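Local coordinates for periplasmic binding protein (Sulfurospirillum deleyianum, PDB 4PAG) that probably captures a solute in the periplasm for an ABC transporter of the iron-chelate and vitamin B12 uptake family, and here holds a histidine, at residues A[7-12]-A[116-121]; A[25-30]-A[94-99]; A[80-85]-A[106-111]. All blocks are in the same frame, centred on the assembly; numbering follows the deposited sequence.

Contact 1. Residues A[7-12]-A[116-121]; sequences LDVSNK and ALKVNI
Lys118 bends back onto Val9 through two torsions: CG lies between the backbone N and the carbonyl carbon (chi1 67°), and a turn at the far end of the chain (chi4 -88°) places NZ 3.2 Å from Val9 O. The ammonium donates to this carbonyl from above its plane. Val9 is also held through its backbone, since Val9 N gives a bent hydrogen bond of 3.0 Å (132° at the hydrogen) to Ala116 O. CG1 of Val9, beside the backbone N and anti to the carbonyl carbon, lies 3.5 Å from the same Ala116 O and packs against the CB atoms of Ala116 and Lys118, at 4.0 Å from each. Leu117 CD2 touches the backbone before Val9, 3.7 Å from Leu7 O and against Asp8 CA.

The loop itself is tied by Asp8. Its OD1 accepts from Ser10 N, closing an Asx turn, and from Lys12 N, the two donors coming from opposite faces of the carboxylate. OD2 instead faces the strand, where a water bonded to it at 2.8 Å accepts from Ala116 N. A second water donates to Leu7 O and accepts from Lys118 N at 2.9 Å.

The loop after strand 5-7 thus lies against Ala116 to Lys118 of strand 116-119, an outermost strand of the parallel sheet; the strand's other side pairs with strand 92-96. Backbone groups of Ala116 and Lys118 on this side are satisfied by one direct bond and two waters, and the surrounding N-H donors would tend to stabilise Asp8 as the carboxylate.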
# COMPACT_ATOMS: atom_id res chain seq x y z
N LEU A 7 10.33 11.96 -19.05
CA LEU A 7 11.20 10.83 -19.34
C LEU A 7 10.41 9.54 -19.14
O LEU A 7 9.84 9.33 -18.09
CB LEU A 7 12.44 10.84 -18.43
CG LEU A 7 13.37 12.05 -18.57
CD1 LEU A 7 14.52 11.94 -17.58
CD2 LEU A 7 13.89 12.19 -19.99
N ASP A 8 10.37 8.70 -20.17
CA ASP A 8 9.57 7.48 -20.17
C ASP A 8 10.30 6.32 -19.49
O ASP A 8 11.34 6.53 -18.85
CB ASP A 8 9.12 7.14 -21.60
CG ASP A 8 10.19 6.41 -22.42
OD1 ASP A 8 11.37 6.32 -22.02
OD2 ASP A 8 9.81 5.92 -23.50
N VAL A 9 9.76 5.11 -19.62
CA VAL A 9 10.33 3.93 -18.94
C VAL A 9 11.73 3.56 -19.41
O VAL A 9 12.47 2.89 -18.68
CB VAL A 9 9.41 2.69 -19.06
CG1 VAL A 9 8.13 2.91 -18.27
CG2 VAL A 9 9.09 2.37 -20.52
N SER A 10 12.09 3.99 -20.61
CA SER A 10 13.44 3.78 -21.16
C SER A 10 14.33 5.01 -20.98
O SER A 10 15.37 5.11 -21.62
CB SER A 10 13.35 3.45 -22.65
OG SER A 10 12.49 2.35 -22.86
N ASN A 11 13.91 5.95 -20.14
CA ASN A 11 14.67 7.17 -19.90
C ASN A 11 14.77 8.09 -21.13
O ASN A 11 15.68 8.91 -21.23
CB ASN A 11 16.07 6.82 -19.38
CG ASN A 11 16.61 7.84 -18.41
OD1 ASN A 11 16.14 7.93 -17.28
ND2 ASN A 11 17.60 8.62 -18.84
N LYS A 12 13.83 7.95 -22.06
CA LYS A 12 13.79 8.80 -23.25
C LYS A 12 12.73 9.87 -23.08
O LYS A 12 11.64 9.59 -22.57
CB LYS A 12 13.49 7.98 -24.50
CG LYS A 12 14.38 6.77 -24.70
CD LYS A 12 14.16 6.16 -26.08
CE LYS A 12 14.30 4.65 -26.05
NZ LYS A 12 14.09 4.07 -27.41
N ALA A 116 4.67 5.38 -21.83
CA ALA A 116 4.63 4.89 -20.45
C ALA A 116 5.69 5.53 -19.56
O ALA A 116 6.85 5.70 -19.95
CB ALA A 116 4.75 3.38 -20.42
N LEU A 117 5.26 5.90 -18.35
CA LEU A 117 6.13 6.46 -17.33
C LEU A 117 6.18 5.48 -16.20
O LEU A 117 5.29 4.65 -16.06
CB LEU A 117 5.57 7.78 -16.82
CG LEU A 117 5.11 8.77 -17.90
CD1 LEU A 117 4.53 10.02 -17.27
CD2 LEU A 117 6.26 9.11 -18.83
N LYS A 118 7.22 5.57 -15.38
CA LYS A 118 7.30 4.74 -14.19
C LYS A 118 7.60 5.58 -12.97
O LYS A 118 8.29 6.60 -13.06
CB LYS A 118 8.34 3.62 -14.38
CG LYS A 118 9.79 4.04 -14.50
CD LYS A 118 10.62 2.79 -14.80
CE LYS A 118 12.09 2.95 -14.47
NZ LYS A 118 12.85 3.51 -15.61
N VAL A 119 7.07 5.15 -11.83
CA VAL A 119 7.25 5.88 -10.58
C VAL A 119 7.78 4.95 -9.49
O VAL A 119 7.38 3.79 -9.40
CB VAL A 119 5.93 6.56 -10.12
CG1 VAL A 119 5.46 7.54 -11.19
CG2 VAL A 119 4.85 5.54 -9.82
N ASN A 120 8.70 5.48 -8.69
CA ASN A 120 9.37 4.72 -7.66
C ASN A 120 8.71 4.96 -6.30
O ASN A 120 8.92 5.99 -5.68
CB ASN A 120 10.85 5.11 -7.62
CG ASN A 120 11.67 4.20 -6.72
OD1 ASN A 120 11.12 3.49 -5.88
ND2 ASN A 120 12.97 4.22 -6.89
N ILE A 121 7.94 3.98 -5.85
CA ILE A 121 7.14 4.14 -4.62
C ILE A 121 7.53 3.17 -3.50
O ILE A 121 6.82 3.07 -2.50
CB ILE A 121 5.65 3.94 -4.92
CG1 ILE A 121 5.42 2.64 -5.70
CG2 ILE A 121 5.13 5.13 -5.71
CD1 ILE A 121 4.01 2.12 -5.62
O HOH W 1 9.44 7.13 -16.53
O HOH W 2 7.07 5.37 -23.66

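Contact 2. Residues A[25-30]-A[94-99]; sequences GSAPPI and ITWDTP
A serine hydroxyl stands in for a backbone carbonyl where Ser26 meets Trp96: Ser26 OG, set between the backbone N and the carbonyl carbon (chi1 75°), accepts the hydrogen bond of Trp96 N at 3.1 Å. One step earlier the pairing is regular, with Ser26 N donating to Ile94 O at 2.8 Å and Gly25 bridging Ile94 in parallel fashion. The side chain therefore carries the ladder past the point where the chain leaves strand 23-25.

The indole of Trp96, its CG anti to the backbone N (chi1 -178°), reaches the start of helix 28-37. Pro29 CG sits over the six-membered ring in a CH-pi contact, 3.8 Å from its centroid and 17° off the normal, while Thr98 CG2 lies on the opposite face. Ala27 CB approaches Trp96 CE3 obliquely at 3.8 Å. Asp122 accepts from the indole NE1, so the ring is fixed at its polar end as well.

Ile30 fills the angle between helix and strand. Its CG2 meets Ile94 CG2 at 3.6 Å, the two side chains crossing at about a right angle, and its CD1 lies 4.2 Å from Trp96 CB. An alanine here would probably open a gap between the first helical turn and the strand, leaving Ile94 CG2 and Trp96 CB without these methyl partners.

Ala27 occupies the N-cap position, and its O accepts from Ile30 N. A parallel strand passing through a short loop into a helix that packs back on its neighbour is typical of the three-layer alpha/beta lobes of periplasmic binding proteins.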
# COMPACT_ATOMS: atom_id res chain seq x y z
N GLY A 25 -3.08 2.49 -14.94
CA GLY A 25 -2.01 2.16 -14.01
C GLY A 25 -1.66 0.69 -14.14
O GLY A 25 -2.55 -0.14 -14.28
N SER A 26 -0.37 0.38 -14.07
CA SER A 26 0.13 -0.96 -14.36
C SER A 26 -0.17 -2.00 -13.26
O SER A 26 -0.09 -3.21 -13.50
CB SER A 26 1.64 -0.90 -14.59
OG SER A 26 2.35 -0.73 -13.36
N ALA A 27 -0.50 -1.53 -12.06
CA ALA A 27 -0.72 -2.39 -10.92
C ALA A 27 -1.51 -1.64 -9.84
O ALA A 27 -1.58 -0.41 -9.87
CB ALA A 27 0.61 -2.86 -10.36
N PRO A 28 -2.10 -2.36 -8.87
CA PRO A 28 -2.94 -1.69 -7.88
C PRO A 28 -2.29 -0.51 -7.12
O PRO A 28 -2.97 0.48 -6.88
CB PRO A 28 -3.35 -2.83 -6.94
CG PRO A 28 -3.35 -4.03 -7.81
CD PRO A 28 -2.16 -3.83 -8.72
N PRO A 29 -0.99 -0.60 -6.75
CA PRO A 29 -0.40 0.58 -6.10
C PRO A 29 -0.59 1.86 -6.94
O PRO A 29 -0.82 2.95 -6.39
CB PRO A 29 1.09 0.23 -6.03
CG PRO A 29 1.15 -1.25 -6.11
CD PRO A 29 0.01 -1.66 -6.97
N ILE A 30 -0.51 1.71 -8.26
CA ILE A 30 -0.63 2.85 -9.17
C ILE A 30 -2.08 3.24 -9.41
O ILE A 30 -2.43 4.41 -9.33
CB ILE A 30 0.02 2.55 -10.54
CG1 ILE A 30 1.43 1.96 -10.39
CG2 ILE A 30 0.03 3.81 -11.39
CD1 ILE A 30 2.41 2.82 -9.63
N ILE A 94 1.01 4.46 -16.54
CA ILE A 94 1.89 4.72 -15.42
C ILE A 94 2.25 3.37 -14.81
O ILE A 94 1.36 2.60 -14.46
CB ILE A 94 1.21 5.60 -14.35
CG1 ILE A 94 0.62 6.88 -14.97
CG2 ILE A 94 2.20 5.93 -13.25
CD1 ILE A 94 1.63 7.80 -15.62
N THR A 95 3.54 3.08 -14.68
CA THR A 95 3.99 1.80 -14.15
C THR A 95 4.71 1.91 -12.81
O THR A 95 5.13 2.99 -12.38
CB THR A 95 4.89 1.04 -15.14
OG1 THR A 95 6.20 1.61 -15.16
CG2 THR A 95 4.30 1.07 -16.53
N TRP A 96 4.84 0.75 -12.17
CA TRP A 96 5.51 0.60 -10.88
C TRP A 96 7.00 0.33 -11.12
O TRP A 96 7.37 -0.69 -11.68
CB TRP A 96 4.81 -0.54 -10.14
CG TRP A 96 5.26 -0.89 -8.77
CD1 TRP A 96 6.20 -0.27 -8.01
CD2 TRP A 96 4.73 -1.95 -7.97
NE1 TRP A 96 6.31 -0.90 -6.79
CE2 TRP A 96 5.42 -1.94 -6.75
CE3 TRP A 96 3.76 -2.93 -8.20
CZ2 TRP A 96 5.15 -2.86 -5.73
CZ3 TRP A 96 3.50 -3.85 -7.19
CH2 TRP A 96 4.20 -3.81 -5.97
N ASP A 97 7.85 1.28 -10.71
CA ASP A 97 9.30 1.18 -10.91
C ASP A 97 9.93 0.40 -9.77
O ASP A 97 10.34 0.99 -8.76
CB ASP A 97 9.92 2.59 -10.99
CG ASP A 97 11.43 2.58 -11.19
OD1 ASP A 97 12.03 1.50 -11.33
OD2 ASP A 97 12.02 3.69 -11.23
N THR A 98 10.01 -0.92 -9.92
CA THR A 98 10.63 -1.77 -8.90
C THR A 98 11.37 -2.92 -9.61
O THR A 98 10.87 -3.44 -10.62
CB THR A 98 9.57 -2.25 -7.87
OG1 THR A 98 10.21 -2.84 -6.72
CG2 THR A 98 8.59 -3.24 -8.49
N PRO A 99 12.57 -3.29 -9.11
CA PRO A 99 13.45 -4.18 -9.88
C PRO A 99 12.87 -5.54 -10.24
O PRO A 99 13.14 -6.03 -11.32
CB PRO A 99 14.69 -4.35 -8.99
CG PRO A 99 14.51 -3.48 -7.81
CD PRO A 99 13.26 -2.67 -7.97

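Contact 3. Residues A[80-85]-A[106-111]; sequences PNLEAI and AKDLAR
Leu82 CD1 lies over one face of the Arg111 guanidinium, displaced toward its rim, with NH1 nearest at 3.4 Å and CZ at 3.7 Å. Glu83 OE2 approaches the same group obliquely, 4.4 Å from NH2, too far for a salt bridge though the charges are opposite. The contact joins helices 82-88 and 99-112, which precede and follow strand 92-96 in the chain; the second forms the beta-alpha-beta crossover from that strand to strand 116-119.

Arg111 gets to Leu82 by holding its CG anti to the backbone N (chi1 -180°) and running on extended to NE, so that its aliphatic part passes the leucine as well; CD is 4.0 Å from Leu82 CD1. The two side chains cross at about a right angle. One turn earlier on the same helix, Asp108 meets both branches of the leucine, its CB lying 4.0 Å from Leu82 CD2 and its CG as close to CD1. Leu82 is the buried member of the group, and Trp74 and Ile112 also touch it, whereas Glu83 and Arg111 lie at the surface. Leucine methyls thus rest on a guanidinium face and on the stem of an aspartate, while the charges at the margin are likely to attract only at long range.

Helix 82-88 begins within this contact, at Leu82. Asn81, at its N-cap, accepts from Ala84 N through OD1 at 3.2 Å, the N-H lying above the amide plane. Asp108 has its main polar partner in Trp74, whose NE1 donates to OD2, and that same OD2 lies 3.8 Å from Pro80 CG.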
# COMPACT_ATOMS: atom_id res chain seq x y z
N PRO A 80 -0.94 -8.85 -17.43
CA PRO A 80 -1.74 -7.84 -18.13
C PRO A 80 -2.56 -8.38 -19.30
O PRO A 80 -2.14 -9.31 -19.98
CB PRO A 80 -0.68 -6.87 -18.65
CG PRO A 80 0.51 -7.73 -18.85
CD PRO A 80 0.50 -8.67 -17.68
N ASN A 81 -3.73 -7.78 -19.53
CA ASN A 81 -4.51 -8.03 -20.75
C ASN A 81 -4.04 -7.05 -21.83
O ASN A 81 -4.65 -6.00 -22.03
CB ASN A 81 -6.00 -7.87 -20.47
CG ASN A 81 -6.87 -8.35 -21.62
OD1 ASN A 81 -6.41 -8.48 -22.76
ND2 ASN A 81 -8.13 -8.60 -21.33
N LEU A 82 -2.96 -7.41 -22.51
CA LEU A 82 -2.30 -6.51 -23.47
C LEU A 82 -3.22 -6.05 -24.62
O LEU A 82 -3.22 -4.87 -24.97
CB LEU A 82 -1.02 -7.17 -24.01
CG LEU A 82 0.07 -7.45 -22.96
CD1 LEU A 82 1.32 -8.09 -23.57
CD2 LEU A 82 0.46 -6.18 -22.22
N GLU A 83 -4.01 -6.98 -25.16
CA GLU A 83 -4.91 -6.66 -26.26
C GLU A 83 -5.96 -5.63 -25.81
O GLU A 83 -6.24 -4.68 -26.54
CB GLU A 83 -5.62 -7.92 -26.78
CG GLU A 83 -4.70 -8.99 -27.35
CD GLU A 83 -4.21 -10.00 -26.31
OE1 GLU A 83 -4.19 -9.69 -25.10
OE2 GLU A 83 -3.82 -11.12 -26.72
N ALA A 84 -6.51 -5.83 -24.62
CA ALA A 84 -7.54 -4.93 -24.08
C ALA A 84 -6.97 -3.56 -23.73
O ALA A 84 -7.58 -2.53 -24.00
CB ALA A 84 -8.18 -5.56 -22.85
N ILE A 85 -5.79 -3.55 -23.11
CA ILE A 85 -5.11 -2.30 -22.81
C ILE A 85 -4.89 -1.53 -24.11
O ILE A 85 -5.27 -0.36 -24.21
CB ILE A 85 -3.78 -2.53 -22.08
CG1 ILE A 85 -4.05 -3.09 -20.68
CG2 ILE A 85 -2.99 -1.23 -21.97
CD1 ILE A 85 -2.85 -3.77 -20.05
N ALA A 106 8.84 -3.67 -19.09
CA ALA A 106 9.49 -3.00 -20.24
C ALA A 106 9.31 -3.78 -21.54
O ALA A 106 9.03 -3.19 -22.59
CB ALA A 106 10.97 -2.77 -19.96
N LYS A 107 9.47 -5.10 -21.46
CA LYS A 107 9.21 -6.00 -22.59
C LYS A 107 7.80 -5.80 -23.17
O LYS A 107 7.64 -5.54 -24.37
CB LYS A 107 9.31 -7.47 -22.17
CG LYS A 107 10.69 -8.01 -21.83
CD LYS A 107 10.62 -9.54 -21.74
CE LYS A 107 11.49 -10.12 -20.62
NZ LYS A 107 12.95 -9.98 -20.87
N ASP A 108 6.79 -5.93 -22.32
CA ASP A 108 5.40 -5.88 -22.76
C ASP A 108 4.97 -4.49 -23.24
O ASP A 108 4.15 -4.38 -24.16
CB ASP A 108 4.45 -6.32 -21.63
CG ASP A 108 4.59 -7.79 -21.29
OD1 ASP A 108 5.27 -8.53 -22.02
OD2 ASP A 108 4.00 -8.20 -20.27
N LEU A 109 5.49 -3.45 -22.60
CA LEU A 109 5.19 -2.08 -23.03
C LEU A 109 5.71 -1.81 -24.44
O LEU A 109 5.07 -1.08 -25.20
CB LEU A 109 5.79 -1.05 -22.07
CG LEU A 109 5.13 -0.87 -20.70
CD1 LEU A 109 5.99 0.09 -19.90
CD2 LEU A 109 3.70 -0.38 -20.78
N ALA A 110 6.86 -2.38 -24.78
CA ALA A 110 7.41 -2.26 -26.14
C ALA A 110 6.43 -2.84 -27.16
O ALA A 110 6.18 -2.25 -28.20
CB ALA A 110 8.75 -2.97 -26.23
N ARG A 111 5.88 -3.99 -26.82
CA ARG A 111 4.89 -4.65 -27.66
C ARG A 111 3.63 -3.80 -27.85
O ARG A 111 3.10 -3.71 -28.96
CB ARG A 111 4.53 -5.98 -27.02
CG ARG A 111 3.52 -6.81 -27.76
CD ARG A 111 3.36 -8.12 -27.02
NE ARG A 111 2.13 -8.80 -27.38
CZ ARG A 111 1.69 -9.89 -26.77
NH1 ARG A 111 2.39 -10.44 -25.78
NH2 ARG A 111 0.55 -10.44 -27.17

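How the contacts relate
Contact 2 is the core of the three, all its touching residues being buried; contact 1 is partly buried at the sheet edge, and contact 3 lies on the surface. Contacts 1 and 2 hold neighbouring strands of one sheet, joined where Thr95 N meets Leu117 O at 2.7 Å, a probable hydrogen bond. Contact 3 pairs helices before and after strand 92-96, and Leu109 connects it to the others, its CD1 packing on Ala116 CB at 3.6 Å and also on Val9 and Thr95. The chemistry follows the place: waters and an ammonium at the edge, backbone and serine bonds with aromatic and methyl packing inside, a leucine methyl on an exposed guanidinium face at the surface.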